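Local structure of major capsid protein P2 (Pseudoalteromonas phage pm2, 2VVF) at residues 150-155 with 161-166; 184-187 with 192-195. The protein forms the outer shell of a marine lipid-containing bacteriophage, each subunit being a double jelly-roll that assembles into homotrimers. All blocks are in the same frame, centred on the assembly; numbering follows the deposited sequence.

Interaction 1: 150-155 with 161-166; sequences FFKQLN and IADLPR
In the C-terminal jelly-roll of this capsid protein, Phe150, Lys152 and Leu154 reach across one side of the beta sandwich to Ile161, Asp163, Leu164 and Pro165. Segment 150-155 comes from the end of strand 143-154 of one sheet, while 161-166 leave the outermost strand, 157-161, of the facing sheet and run on as loop. The two paths are nearly antiparallel, 171° apart, but their backbones stay well separated, with the CA atoms of Lys152 and Ile161 7.9 Å from each other. Side chains therefore carry the contact.

At one end, the Phe150 ring receives a CH-pi contact from Leu164: the methyl CD2 sits 4.3 Å from the ring centroid and 20° off the normal, displaced toward the CD2 side of the ring. Pro165 meets the far end of the same ring obliquely, Pro165 CG coming within 3.4 Å of Phe150 CZ. With CG beside its own backbone N (chi1 -56°), Phe150 turns its ring toward 161-166. At the other end, Leu154 CD2 packs 4.3 Å from Ile161 CD1, a buried contact continued by Ile246 of the neighbouring strand 242-248, which touches both side chains. Between them, Lys152 CD rests 3.7 Å from Ile161 CG2 as the two chains cross. Lys152 NZ and Asp163 OD1 are placed as a salt bridge but modelled too close, so its details are doubtful.

Strand 143-154 is also fastened to its own sheet by backbone bonds from Phe150 to Ile256 and from Lys152 to Ala254, and the Pro165 carbonyl accepts a bond from Tyr260 OH. The chemistry is thus graded: buried leucine and isoleucine meet at the Leu154 end, the Phe150-Pro165 end is partly exposed, and the lysine lays its stem on Ile161 while its charge is probably balanced by the exposed Asp163.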
loop_
_atom_site.group_PDB
_atom_site.type_symbol
_atom_site.label_atom_id
_atom_site.label_comp_id
_atom_site.label_asym_id
_atom_site.label_seq_id
_atom_site.Cartn_x
_atom_site.Cartn_y
_atom_site.Cartn_z
ATOM N N PHE A 150 -29.032 12.382 4.724
ATOM C CA PHE A 150 -30.115 13.012 3.974
ATOM C C PHE A 150 -31.024 11.939 3.377
ATOM O O PHE A 150 -30.552 10.900 2.916
ATOM C CB PHE A 150 -29.567 13.907 2.858
ATOM C CG PHE A 150 -28.608 14.959 3.336
ATOM C CD1 PHE A 150 -29.072 16.142 3.883
ATOM C CD2 PHE A 150 -27.240 14.772 3.218
ATOM C CE1 PHE A 150 -28.193 17.113 4.323
ATOM C CE2 PHE A 150 -26.355 15.738 3.656
ATOM C CZ PHE A 150 -26.833 16.911 4.209
ATOM N N PHE A 151 -32.330 12.187 3.399
ATOM C CA PHE A 151 -33.294 11.239 2.854
ATOM C C PHE A 151 -34.075 11.879 1.715
ATOM O O PHE A 151 -34.663 12.948 1.877
ATOM C CB PHE A 151 -34.243 10.743 3.945
ATOM C CG PHE A 151 -33.590 9.837 4.948
ATOM C CD1 PHE A 151 -33.644 8.461 4.798
ATOM C CD2 PHE A 151 -32.905 10.361 6.033
ATOM C CE1 PHE A 151 -33.036 7.625 5.715
ATOM C CE2 PHE A 151 -32.298 9.532 6.956
ATOM C CZ PHE A 151 -32.362 8.162 6.797
ATOM N N LYS A 152 -34.055 11.237 0.555
ATOM C CA LYS A 152 -34.744 11.774 -0.607
ATOM C C LYS A 152 -35.458 10.683 -1.391
ATOM O O LYS A 152 -35.051 9.523 -1.373
ATOM C CB LYS A 152 -33.766 12.532 -1.504
ATOM C CG LYS A 152 -33.741 14.029 -1.252
ATOM C CD LYS A 152 -32.343 14.513 -0.923
ATOM C CE LYS A 152 -32.388 15.751 -0.045
ATOM N NZ LYS A 152 -31.623 16.880 -0.638
ATOM N N GLN A 153 -36.531 11.067 -2.073
ATOM C CA GLN A 153 -37.317 10.123 -2.851
ATOM C C GLN A 153 -36.745 9.903 -4.243
ATOM O O GLN A 153 -36.436 10.855 -4.963
ATOM C CB GLN A 153 -38.772 10.585 -2.952
ATOM C CG GLN A 153 -39.694 9.588 -3.636
ATOM C CD GLN A 153 -39.987 8.379 -2.771
ATOM O OE1 GLN A 153 -39.628 8.341 -1.595
ATOM N NE2 GLN A 153 -40.646 7.381 -3.351
ATOM N N LEU A 154 -36.614 8.635 -4.614
ATOM C CA LEU A 154 -36.115 8.273 -5.932
ATOM C C LEU A 154 -37.279 7.716 -6.721
ATOM O O LEU A 154 -38.153 7.042 -6.179
ATOM C CB LEU A 154 -35.013 7.219 -5.833
ATOM C CG LEU A 154 -33.631 7.736 -5.437
ATOM C CD1 LEU A 154 -32.583 6.649 -5.616
ATOM C CD2 LEU A 154 -33.268 8.982 -6.231
ATOM N N ASN A 155 -37.305 8.015 -8.007
ATOM C CA ASN A 155 -38.378 7.525 -8.831
ATOM C C ASN A 155 -37.846 6.441 -9.712
ATOM O O ASN A 155 -36.630 6.269 -9.868
ATOM C CB ASN A 155 -38.893 8.624 -9.744
ATOM C CG ASN A 155 -39.297 9.849 -8.994
ATOM O OD1 ASN A 155 -38.705 10.922 -9.160
ATOM N ND2 ASN A 155 -40.262 9.691 -8.097
ATOM N N ILE A 161 -31.292 15.551 -7.552
ATOM C CA ILE A 161 -31.092 16.071 -6.204
ATOM C C ILE A 161 -30.099 17.231 -6.227
ATOM O O ILE A 161 -28.892 17.022 -6.349
ATOM C CB ILE A 161 -30.630 14.962 -5.246
ATOM C CG1 ILE A 161 -31.671 13.842 -5.195
ATOM C CG2 ILE A 161 -30.365 15.530 -3.859
ATOM C CD1 ILE A 161 -31.083 12.474 -4.928
ATOM N N ALA A 162 -30.614 18.451 -6.114
ATOM C CA ALA A 162 -29.771 19.641 -6.156
ATOM C C ALA A 162 -29.849 20.489 -4.890
ATOM O O ALA A 162 -29.290 21.586 -4.839
ATOM C CB ALA A 162 -30.117 20.484 -7.378
ATOM N N ASP A 163 -30.540 19.988 -3.873
ATOM C CA ASP A 163 -30.697 20.727 -2.624
ATOM C C ASP A 163 -29.751 20.287 -1.509
ATOM O O ASP A 163 -30.058 20.448 -0.330
ATOM C CB ASP A 163 -32.151 20.684 -2.144
ATOM C CG ASP A 163 -32.641 19.271 -1.884
ATOM O OD1 ASP A 163 -32.008 18.316 -2.384
ATOM O OD2 ASP A 163 -33.665 19.118 -1.185
ATOM N N LEU A 164 -28.594 19.751 -1.881
ATOM C CA LEU A 164 -27.613 19.316 -0.892
ATOM C C LEU A 164 -26.895 20.528 -0.303
ATOM O O LEU A 164 -26.489 21.433 -1.030
ATOM C CB LEU A 164 -26.606 18.346 -1.519
ATOM C CG LEU A 164 -27.110 16.924 -1.773
ATOM C CD1 LEU A 164 -26.011 16.056 -2.365
ATOM C CD2 LEU A 164 -27.668 16.299 -0.500
ATOM N N PRO A 165 -26.759 20.550 1.020
ATOM C CA PRO A 165 -26.106 21.664 1.699
ATOM C C PRO A 165 -24.740 21.967 1.093
ATOM O O PRO A 165 -23.971 21.057 0.784
ATOM C CB PRO A 165 -25.950 21.155 3.134
ATOM C CG PRO A 165 -27.052 20.167 3.301
ATOM C CD PRO A 165 -27.201 19.506 1.962
ATOM N N ARG A 166 -24.444 23.252 0.929
ATOM C CA ARG A 166 -23.169 23.675 0.361
ATOM C C ARG A 166 -22.435 24.648 1.276
ATOM O O ARG A 166 -22.202 25.798 0.908
ATOM C CB ARG A 166 -23.378 24.313 -1.016
ATOM C CG ARG A 166 -23.739 23.328 -2.116
ATOM C CD ARG A 166 -23.518 23.934 -3.492
ATOM N NE ARG A 166 -24.774 24.256 -4.161
ATOM C CZ ARG A 166 -25.147 25.486 -4.500
ATOM N NH1 ARG A 166 -24.357 26.517 -4.230
ATOM N NH2 ARG A 166 -26.308 25.687 -5.107
#

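Interaction 2: 184-187 with 192-195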
loop_
_atom_site.group_PDB
_atom_site.type_symbol
_atom_site.label_atom_id
_atom_site.label_comp_id
_atom_site.label_asym_id
_atom_site.label_seq_id
_atom_site.Cartn_x
_atom_site.Cartn_y
_atom_site.Cartn_z
ATOM N N ALA A 184 -27.727 4.168 -12.930
ATOM C CA ALA A 184 -26.648 5.076 -13.287
ATOM C C ALA A 184 -26.848 6.421 -12.609
ATOM O O ALA A 184 -27.960 6.770 -12.216
ATOM C CB ALA A 184 -26.576 5.246 -14.796
ATOM N N VAL A 185 -25.760 7.169 -12.470
ATOM C CA VAL A 185 -25.808 8.475 -11.833
ATOM C C VAL A 185 -24.915 9.457 -12.573
ATOM O O VAL A 185 -23.929 9.071 -13.195
ATOM C CB VAL A 185 -25.426 8.394 -10.338
ATOM C CG1 VAL A 185 -25.426 9.784 -9.706
ATOM C CG2 VAL A 185 -26.370 7.457 -9.595
ATOM N N GLU A 186 -25.275 10.731 -12.503
ATOM C CA GLU A 186 -24.513 11.785 -13.152
ATOM C C GLU A 186 -24.333 12.923 -12.157
ATOM O O GLU A 186 -25.272 13.297 -11.456
ATOM C CB GLU A 186 -25.262 12.283 -14.391
ATOM C CG GLU A 186 -24.623 13.479 -15.080
ATOM C CD GLU A 186 -25.439 13.968 -16.262
ATOM O OE1 GLU A 186 -25.945 13.122 -17.028
ATOM O OE2 GLU A 186 -25.582 15.199 -16.421
ATOM N N PHE A 187 -23.119 13.454 -12.076
ATOM C CA PHE A 187 -22.845 14.551 -11.160
ATOM C C PHE A 187 -22.349 15.776 -11.913
ATOM O O PHE A 187 -21.455 15.681 -12.750
ATOM C CB PHE A 187 -21.825 14.135 -10.098
ATOM C CG PHE A 187 -21.467 15.237 -9.142
ATOM C CD1 PHE A 187 -22.315 15.571 -8.097
ATOM C CD2 PHE A 187 -20.289 15.952 -9.297
ATOM C CE1 PHE A 187 -21.990 16.593 -7.220
ATOM C CE2 PHE A 187 -19.958 16.973 -8.425
ATOM C CZ PHE A 187 -20.809 17.293 -7.383
ATOM N N THR A 192 -21.408 21.944 -15.658
ATOM C CA THR A 192 -20.256 21.096 -15.955
ATOM C C THR A 192 -20.455 19.675 -15.439
ATOM O O THR A 192 -20.670 19.460 -14.246
ATOM C CB THR A 192 -18.951 21.707 -15.421
ATOM O OG1 THR A 192 -18.690 22.943 -16.096
ATOM C CG2 THR A 192 -17.788 20.753 -15.644
ATOM N N LYS A 193 -20.380 18.707 -16.346
ATOM C CA LYS A 193 -20.562 17.305 -15.994
ATOM C C LYS A 193 -19.250 16.658 -15.561
ATOM O O LYS A 193 -18.507 16.121 -16.382
ATOM C CB LYS A 193 -21.160 16.536 -17.176
ATOM C CG LYS A 193 -22.220 15.525 -16.786
ATOM C CD LYS A 193 -22.813 14.850 -18.012
ATOM C CE LYS A 193 -23.327 15.874 -19.010
ATOM N NZ LYS A 193 -24.226 15.256 -20.023
ATOM N N TRP A 194 -18.979 16.701 -14.262
ATOM C CA TRP A 194 -17.758 16.121 -13.716
ATOM C C TRP A 194 -17.804 14.599 -13.731
ATOM O O TRP A 194 -16.772 13.931 -13.820
ATOM C CB TRP A 194 -17.502 16.655 -12.310
ATOM C CG TRP A 194 -17.052 18.078 -12.327
ATOM C CD1 TRP A 194 -17.817 19.185 -12.094
ATOM C CD2 TRP A 194 -15.757 18.557 -12.704
ATOM N NE1 TRP A 194 -17.064 20.323 -12.259
ATOM C CE2 TRP A 194 -15.794 19.964 -12.631
ATOM C CE3 TRP A 194 -14.561 17.932 -13.067
ATOM C CZ2 TRP A 194 -14.680 20.754 -12.902
ATOM C CZ3 TRP A 194 -13.457 18.719 -13.337
ATOM C CH2 TRP A 194 -13.525 20.114 -13.258
ATOM N N ARG A 195 -19.013 14.059 -13.665
ATOM C CA ARG A 195 -19.214 12.620 -13.715
ATOM C C ARG A 195 -20.345 12.338 -14.695
ATOM O O ARG A 195 -21.506 12.641 -14.426
ATOM C CB ARG A 195 -19.556 12.065 -12.329
ATOM C CG ARG A 195 -18.467 12.272 -11.289
ATOM C CD ARG A 195 -17.431 11.165 -11.345
ATOM N NE ARG A 195 -16.281 11.445 -10.488
ATOM C CZ ARG A 195 -15.922 10.693 -9.453
ATOM N NH1 ARG A 195 -16.622 9.612 -9.142
ATOM N NH2 ARG A 195 -14.863 11.022 -8.726
#
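The Phe187 ring meets Trp194 at its edge, where Trp194 CB lies near the ring plane, 4.2 Å from Phe187 CD2; Phe223 meets the same ring with planes inclined at about 55°. One face of the Trp194 indole carries Thr192 CG2, 3.5 Å above the plane. Trp194 and Arg195 both stand opposite Phe187, a classic beta bulge in the hairpin of strands 182-189 and 192-199. Two backbone bonds hold it: Phe187 N to Arg195 O, 3.0 Å, and Arg195 N to Phe187 O, 3.1 Å. Phe187 and Arg195 point to the same face of the sheet, their CB atoms 3.8 Å apart. Beyond CB, the arginine bends away, giving NH2 to the carbonyl of Asp222 and a cation-pi contact to Phe4 of the second subunit. Glu186, extended with CG anti to the backbone N (chi1 174°), lies across the Lys193 stem, Glu186 OE2 3.2 Å from Lys193 CD; the ion pair to Lys193 NZ is long at 3.8 Å. Trp194 makes backbone hydrogen bonds to the second subunit and packs on its Arg2, so the bulge probably lets one residue serve the neighbour while Arg195 keeps its backbone pairing with Phe187.

Interaction 1 joins one sheet of the C-terminal jelly-roll to the chain leaving edge strand 157-161 of the other; interaction 2 lies at the opposite edge strand of that second sheet, 192-199. Strand 242-248 connects them: Ile246 touches Leu154 and Ile161 of interaction 1 and Val185 of interaction 2, while Leu244 is joined to Ile161 by backbone hydrogen bonding and Phe187 packs on its side chain. The centres of interactions 1 and 2 are about 15 Å apart, and the nearest atoms of interactions 1 and 2 about 6 Å, without touching. Interaction 1 uses a strand that starts at the calcium ligand Trp143; interaction 2 borders the second subunit of the trimer.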